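Flagellar motor switch protein FliG (Aquifex aeolicus, PDB 3HJL) probably forms part of the rotor-mounted switch complex at the base of the flagellum, which helps set the direction of flagellar rotation. Local coordinates at residues A[131-139]-A[172-182]. Sequence-based numbering, arbitrary orientation.
Sequences QTIALFLSQ and VQYVKELAQIL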
ATOM      1  N   GLN A 131     -19.906 -13.508  11.931  1.00 64.54           N
ATOM      2  CA  GLN A 131     -18.848 -13.346  12.947  1.00 67.57           C
ATOM      3  C   GLN A 131     -17.881 -12.200  12.624  1.00 62.24           C
ATOM      4  O   GLN A 131     -17.402 -11.523  13.530  1.00 70.10           O
ATOM      5  CB  GLN A 131     -18.066 -14.658  13.126  1.00 64.02           C
ATOM      6  CG  GLN A 131     -17.081 -14.676  14.326  1.00 62.82           C
ATOM      7  CD  GLN A 131     -17.773 -14.574  15.673  1.00 64.82           C
ATOM      8  OE1 GLN A 131     -18.951 -14.883  15.790  1.00 57.70           O
ATOM      9  NE2 GLN A 131     -17.034 -14.155  16.703  1.00 61.84           N
ATOM     10  N   THR A 132     -17.580 -12.017  11.339  1.00 64.30           N
ATOM     11  CA  THR A 132     -16.744 -10.902  10.863  1.00 62.37           C
ATOM     12  C   THR A 132     -17.441  -9.549  11.064  1.00 62.08           C
ATOM     13  O   THR A 132     -16.796  -8.564  11.451  1.00 58.72           O
ATOM     14  CB  THR A 132     -16.409 -11.075   9.357  1.00 57.54           C
ATOM     15  OG1 THR A 132     -15.904 -12.399   9.139  1.00 65.08           O
ATOM     16  CG2 THR A 132     -15.385 -10.058   8.885  1.00 59.05           C
ATOM     17  N   ILE A 133     -18.752  -9.511  10.799  1.00 61.79           N
ATOM     18  CA  ILE A 133     -19.547  -8.285  10.979  1.00 61.64           C
ATOM     19  C   ILE A 133     -19.608  -7.933  12.476  1.00 62.45           C
ATOM     20  O   ILE A 133     -19.424  -6.774  12.851  1.00 59.56           O
ATOM     21  CB  ILE A 133     -20.996  -8.420  10.428  1.00 61.41           C
ATOM     22  CG1 ILE A 133     -21.002  -8.858   8.948  1.00 56.13           C
ATOM     23  CG2 ILE A 133     -21.735  -7.085  10.567  1.00 58.31           C
ATOM     24  CD1 ILE A 133     -22.392  -9.010   8.341  1.00 52.76           C
ATOM     25  N   ALA A 134     -19.806  -8.956  13.314  1.00 56.41           N
ATOM     26  CA  ALA A 134     -19.870  -8.802  14.773  1.00 56.54           C
ATOM     27  C   ALA A 134     -18.554  -8.292  15.343  1.00 59.05           C
ATOM     28  O   ALA A 134     -18.549  -7.378  16.158  1.00 62.85           O
ATOM     29  CB  ALA A 134     -20.228 -10.124  15.423  1.00 43.65           C
ATOM     30  N   LEU A 135     -17.449  -8.905  14.925  1.00 61.48           N
ATOM     31  CA  LEU A 135     -16.106  -8.479  15.346  1.00 63.04           C
ATOM     32  C   LEU A 135     -15.818  -7.024  14.966  1.00 57.86           C
ATOM     33  O   LEU A 135     -15.184  -6.297  15.734  1.00 69.04           O
ATOM     34  CB  LEU A 135     -15.022  -9.407  14.758  1.00 60.56           C
ATOM     35  CG  LEU A 135     -14.851 -10.769  15.436  1.00 58.45           C
ATOM     36  CD1 LEU A 135     -14.220 -11.809  14.485  1.00 50.60           C
ATOM     37  CD2 LEU A 135     -14.022 -10.600  16.703  1.00 59.19           C
ATOM     38  N   PHE A 136     -16.255  -6.624  13.772  1.00 64.58           N
ATOM     39  CA  PHE A 136     -16.092  -5.238  13.276  1.00 64.93           C
ATOM     40  C   PHE A 136     -16.969  -4.249  14.063  1.00 58.13           C
ATOM     41  O   PHE A 136     -16.482  -3.213  14.526  1.00 57.81           O
ATOM     42  CB  PHE A 136     -16.450  -5.175  11.783  1.00 70.50           C
ATOM     43  CG  PHE A 136     -16.164  -3.840  11.127  1.00 66.06           C
ATOM     44  CD1 PHE A 136     -14.883  -3.517  10.723  1.00 71.79           C
ATOM     45  CD2 PHE A 136     -17.190  -2.943  10.857  1.00 69.67           C
ATOM     46  CE1 PHE A 136     -14.617  -2.308  10.100  1.00 73.62           C
ATOM     47  CE2 PHE A 136     -16.929  -1.720  10.237  1.00 72.18           C
ATOM     48  CZ  PHE A 136     -15.645  -1.410   9.852  1.00 72.17           C
ATOM     49  N   LEU A 137     -18.256  -4.570  14.200  1.00 60.10           N
ATOM     50  CA  LEU A 137     -19.186  -3.722  14.940  1.00 58.52           C
ATOM     51  C   LEU A 137     -18.859  -3.617  16.428  1.00 55.77           C
ATOM     52  O   LEU A 137     -19.105  -2.574  17.019  1.00 58.60           O
ATOM     53  CB  LEU A 137     -20.649  -4.169  14.751  1.00 64.29           C
ATOM     54  CG  LEU A 137     -21.294  -3.989  13.364  1.00 63.98           C
ATOM     55  CD1 LEU A 137     -22.783  -4.261  13.448  1.00 58.58           C
ATOM     56  CD2 LEU A 137     -21.064  -2.613  12.798  1.00 71.94           C
ATOM     57  N   SER A 138     -18.272  -4.665  17.017  1.00 58.57           N
ATOM     58  CA  SER A 138     -17.858  -4.638  18.437  1.00 60.36           C
ATOM     59  C   SER A 138     -16.901  -3.478  18.763  1.00 59.32           C
ATOM     60  O   SER A 138     -16.877  -3.015  19.892  1.00 62.99           O
ATOM     61  CB  SER A 138     -17.176  -5.954  18.854  1.00 62.91           C
ATOM     62  OG  SER A 138     -15.808  -5.996  18.444  1.00 61.64           O
ATOM     63  N   GLN A 139     -16.120  -3.033  17.771  1.00 63.37           N
ATOM     64  CA  GLN A 139     -15.134  -1.955  17.943  1.00 61.51           C
ATOM     65  C   GLN A 139     -15.620  -0.556  17.585  1.00 60.69           C
ATOM     66  O   GLN A 139     -14.875   0.402  17.772  1.00 67.76           O
ATOM     67  CB  GLN A 139     -13.879  -2.271  17.108  1.00 63.65           C
ATOM     68  CG  GLN A 139     -13.173  -3.556  17.497  1.00 64.40           C
ATOM     69  CD  GLN A 139     -12.773  -3.564  18.942  1.00 61.80           C
ATOM     70  OE1 GLN A 139     -11.815  -2.898  19.340  1.00 60.92           O
ATOM     71  NE2 GLN A 139     -13.526  -4.294  19.751  1.00 62.68           N
ATOM     72  N   VAL A 172      -7.452  -6.835  17.947  1.00 64.72           N
ATOM     73  CA  VAL A 172      -7.496  -5.464  17.416  1.00 58.67           C
ATOM     74  C   VAL A 172      -6.884  -5.341  16.008  1.00 61.69           C
ATOM     75  O   VAL A 172      -7.434  -4.650  15.142  1.00 70.87           O
ATOM     76  CB  VAL A 172      -6.790  -4.484  18.410  1.00 63.28           C
ATOM     77  CG1 VAL A 172      -6.458  -3.122  17.741  1.00 65.56           C
ATOM     78  CG2 VAL A 172      -7.660  -4.299  19.665  1.00 51.66           C
ATOM     79  N   GLN A 173      -5.760  -6.014  15.784  1.00 61.97           N
ATOM     80  CA  GLN A 173      -5.081  -5.972  14.495  1.00 66.33           C
ATOM     81  C   GLN A 173      -5.907  -6.596  13.371  1.00 60.46           C
ATOM     82  O   GLN A 173      -5.887  -6.112  12.245  1.00 61.00           O
ATOM     83  CB  GLN A 173      -3.696  -6.632  14.595  1.00 73.21           C
ATOM     84  CG  GLN A 173      -2.703  -5.829  15.443  1.00 84.21           C
ATOM     85  CD  GLN A 173      -2.315  -4.482  14.797  1.00 94.88           C
ATOM     86  OE1 GLN A 173      -1.834  -4.439  13.659  1.00 95.78           O
ATOM     87  NE2 GLN A 173      -2.531  -3.385  15.527  1.00 89.40           N
ATOM     88  N   TYR A 174      -6.644  -7.655  13.686  1.00 61.88           N
ATOM     89  CA  TYR A 174      -7.527  -8.305  12.717  1.00 56.88           C
ATOM     90  C   TYR A 174      -8.625  -7.345  12.244  1.00 60.24           C
ATOM     91  O   TYR A 174      -8.883  -7.232  11.054  1.00 64.86           O
ATOM     92  CB  TYR A 174      -8.154  -9.566  13.343  1.00 57.02           C
ATOM     93  CG  TYR A 174      -9.160 -10.267  12.460  1.00 60.09           C
ATOM     94  CD1 TYR A 174     -10.526 -10.104  12.661  1.00 62.37           C
ATOM     95  CD2 TYR A 174      -8.746 -11.096  11.422  1.00 69.27           C
ATOM     96  CE1 TYR A 174     -11.454 -10.730  11.848  1.00 56.71           C
ATOM     97  CE2 TYR A 174      -9.673 -11.736  10.597  1.00 68.66           C
ATOM     98  CZ  TYR A 174     -11.027 -11.538  10.811  1.00 62.97           C
ATOM     99  OH  TYR A 174     -11.948 -12.185  10.017  1.00 66.45           O
ATOM    100  N   VAL A 175      -9.242  -6.649  13.198  1.00 60.64           N
ATOM    101  CA  VAL A 175     -10.317  -5.714  12.921  1.00 61.07           C
ATOM    102  C   VAL A 175      -9.799  -4.472  12.187  1.00 62.14           C
ATOM    103  O   VAL A 175     -10.443  -4.001  11.253  1.00 61.98           O
ATOM    104  CB  VAL A 175     -11.069  -5.316  14.217  1.00 59.58           C
ATOM    105  CG1 VAL A 175     -12.005  -4.140  13.949  1.00 55.27           C
ATOM    106  CG2 VAL A 175     -11.854  -6.523  14.761  1.00 51.76           C
ATOM    107  N   LYS A 176      -8.631  -3.977  12.612  1.00 62.59           N
ATOM    108  CA  LYS A 176      -7.915  -2.888  11.933  1.00 61.09           C
ATOM    109  C   LYS A 176      -7.691  -3.217  10.459  1.00 57.22           C
ATOM    110  O   LYS A 176      -8.014  -2.419   9.590  1.00 68.51           O
ATOM    111  CB  LYS A 176      -6.557  -2.639  12.603  1.00 61.99           C
ATOM    112  CG  LYS A 176      -5.839  -1.365  12.121  1.00 68.27           C
ATOM    113  CD  LYS A 176      -4.365  -1.353  12.527  1.00 63.95           C
ATOM    114  CE  LYS A 176      -3.630  -0.202  11.869  1.00 68.36           C
ATOM    115  NZ  LYS A 176      -2.207  -0.125  12.292  1.00 77.04           N
ATOM    116  N   GLU A 177      -7.165  -4.405  10.196  1.00 57.14           N
ATOM    117  CA  GLU A 177      -6.950  -4.880   8.829  1.00 59.43           C
ATOM    118  C   GLU A 177      -8.263  -4.974   8.037  1.00 53.08           C
ATOM    119  O   GLU A 177      -8.300  -4.609   6.879  1.00 63.70           O
ATOM    120  CB  GLU A 177      -6.229  -6.237   8.850  1.00 58.95           C
ATOM    121  CG  GLU A 177      -6.007  -6.898   7.466  1.00 68.18           C
ATOM    122  CD  GLU A 177      -5.221  -6.026   6.497  1.00 67.22           C
ATOM    123  OE1 GLU A 177      -4.434  -5.189   6.973  1.00 68.31           O
ATOM    124  OE2 GLU A 177      -5.367  -6.208   5.267  1.00 71.57           O
ATOM    125  N   LEU A 178      -9.320  -5.453   8.688  1.00 57.72           N
ATOM    126  CA  LEU A 178     -10.688  -5.513   8.108  1.00 58.11           C
ATOM    127  C   LEU A 178     -11.139  -4.082   7.697  1.00 58.06           C
ATOM    128  O   LEU A 178     -11.647  -3.858   6.597  1.00 54.67           O
ATOM    129  CB  LEU A 178     -11.663  -6.090   9.166  1.00 66.48           C
ATOM    130  CG  LEU A 178     -12.724  -7.154   8.881  1.00 75.39           C
ATOM    131  CD1 LEU A 178     -12.135  -8.419   8.232  1.00 66.35           C
ATOM    132  CD2 LEU A 178     -13.406  -7.516  10.201  1.00 63.21           C
ATOM    133  N   ALA A 179     -10.880  -3.123   8.577  1.00 55.12           N
ATOM    134  CA  ALA A 179     -11.271  -1.743   8.378  1.00 56.33           C
ATOM    135  C   ALA A 179     -10.489  -1.086   7.242  1.00 54.70           C
ATOM    136  O   ALA A 179     -11.068  -0.364   6.438  1.00 60.93           O
ATOM    137  CB  ALA A 179     -11.100  -0.965   9.691  1.00 54.04           C
ATOM    138  N   GLN A 180      -9.187  -1.365   7.167  1.00 54.52           N
ATOM    139  CA  GLN A 180      -8.339  -0.852   6.088  1.00 61.23           C
ATOM    140  C   GLN A 180      -8.706  -1.425   4.708  1.00 60.23           C
ATOM    141  O   GLN A 180      -8.658  -0.708   3.710  1.00 71.19           O
ATOM    142  CB  GLN A 180      -6.853  -1.085   6.399  1.00 54.37           C
ATOM    143  CG  GLN A 180      -6.354  -0.305   7.621  1.00 56.73           C
ATOM    144  CD  GLN A 180      -4.834  -0.205   7.715  1.00 60.43           C
ATOM    145  OE1 GLN A 180      -4.189  -0.990   8.402  1.00 59.58           O
ATOM    146  NE2 GLN A 180      -4.266   0.752   7.011  1.00 53.87           N
ATOM    147  N   ILE A 181      -9.053  -2.710   4.655  1.00 59.33           N
ATOM    148  CA  ILE A 181      -9.564  -3.340   3.413  1.00 57.88           C
ATOM    149  C   ILE A 181     -10.901  -2.713   2.984  1.00 57.19           C
ATOM    150  O   ILE A 181     -11.176  -2.579   1.785  1.00 63.07           O
ATOM    151  CB  ILE A 181      -9.748  -4.891   3.576  1.00 61.28           C
ATOM    152  CG1 ILE A 181      -8.386  -5.597   3.675  1.00 60.06           C
ATOM    153  CG2 ILE A 181     -10.574  -5.506   2.403  1.00 49.75           C
ATOM    154  CD1 ILE A 181      -7.505  -5.465   2.430  1.00 65.36           C
ATOM    155  N   LEU A 182     -11.717  -2.338   3.967  1.00 54.45           N
ATOM    156  CA  LEU A 182     -13.012  -1.701   3.718  1.00 51.07           C
ATOM    157  C   LEU A 182     -12.772  -0.270   3.176  1.00 59.32           C
ATOM    158  O   LEU A 182     -13.436   0.149   2.224  1.00 57.44           O
ATOM    159  CB  LEU A 182     -13.877  -1.700   5.007  1.00 59.86           C
ATOM    160  CG  LEU A 182     -15.411  -1.542   4.847  1.00 73.91           C
ATOM    161  CD1 LEU A 182     -16.201  -2.086   6.051  1.00 60.56           C
ATOM    162  CD2 LEU A 182     -15.793  -0.086   4.587  1.00 75.86           C
TER
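F136 enters the helix of 172-182 as a knob into a hole formed by V175, L178, A179 and L182. With CG anti to the backbone N (chi1 -173°), its ring extends across to the other helix, and the ring edge meets the small methyl of A179, CE1 lying 3.8 Å from CB; alanine's single methyl suits this close approach. L182 CD1 stands 3.9 Å from F136 CZ, while I113 and L125 of two further helices also touch the F136 side chain. Beta-branched V175 fills the centre of the crossing with both methyls: CG2 rests 3.5 Å from the backbone O of L135, and CG1 touches the aliphatic CG of Q139.

Packing remains close where T132 CG2 lies 3.5 Å from L178 CD2; threonine suits this border, giving its methyl to leucine while OG1 faces the Y174 hydroxyl without bonding it, 4.1 Å from OH. Y174 marks the looser, solvent side, where L135 CD1 approaches its ring obliquely. Q139, bent at chi2, turns so that NE2 makes a nearly straight hydrogen bond to S138 OG (174°), the acceptor lying in the amide plane; S138 OG in turn bonds L135 O. An alanine in place of Q139 would probably take the CG contact away from V175 CG1 and leave S138 OG without its amide donor.

No hydrogen bond joins 131-139 to 172-182, whose helical axes cross at -100° and 9.7 Å apart: a near-perpendicular apolar packing within the all-helical, armadillo-like FliG middle domain, beside the EHPQR motif to which Q131 belongs.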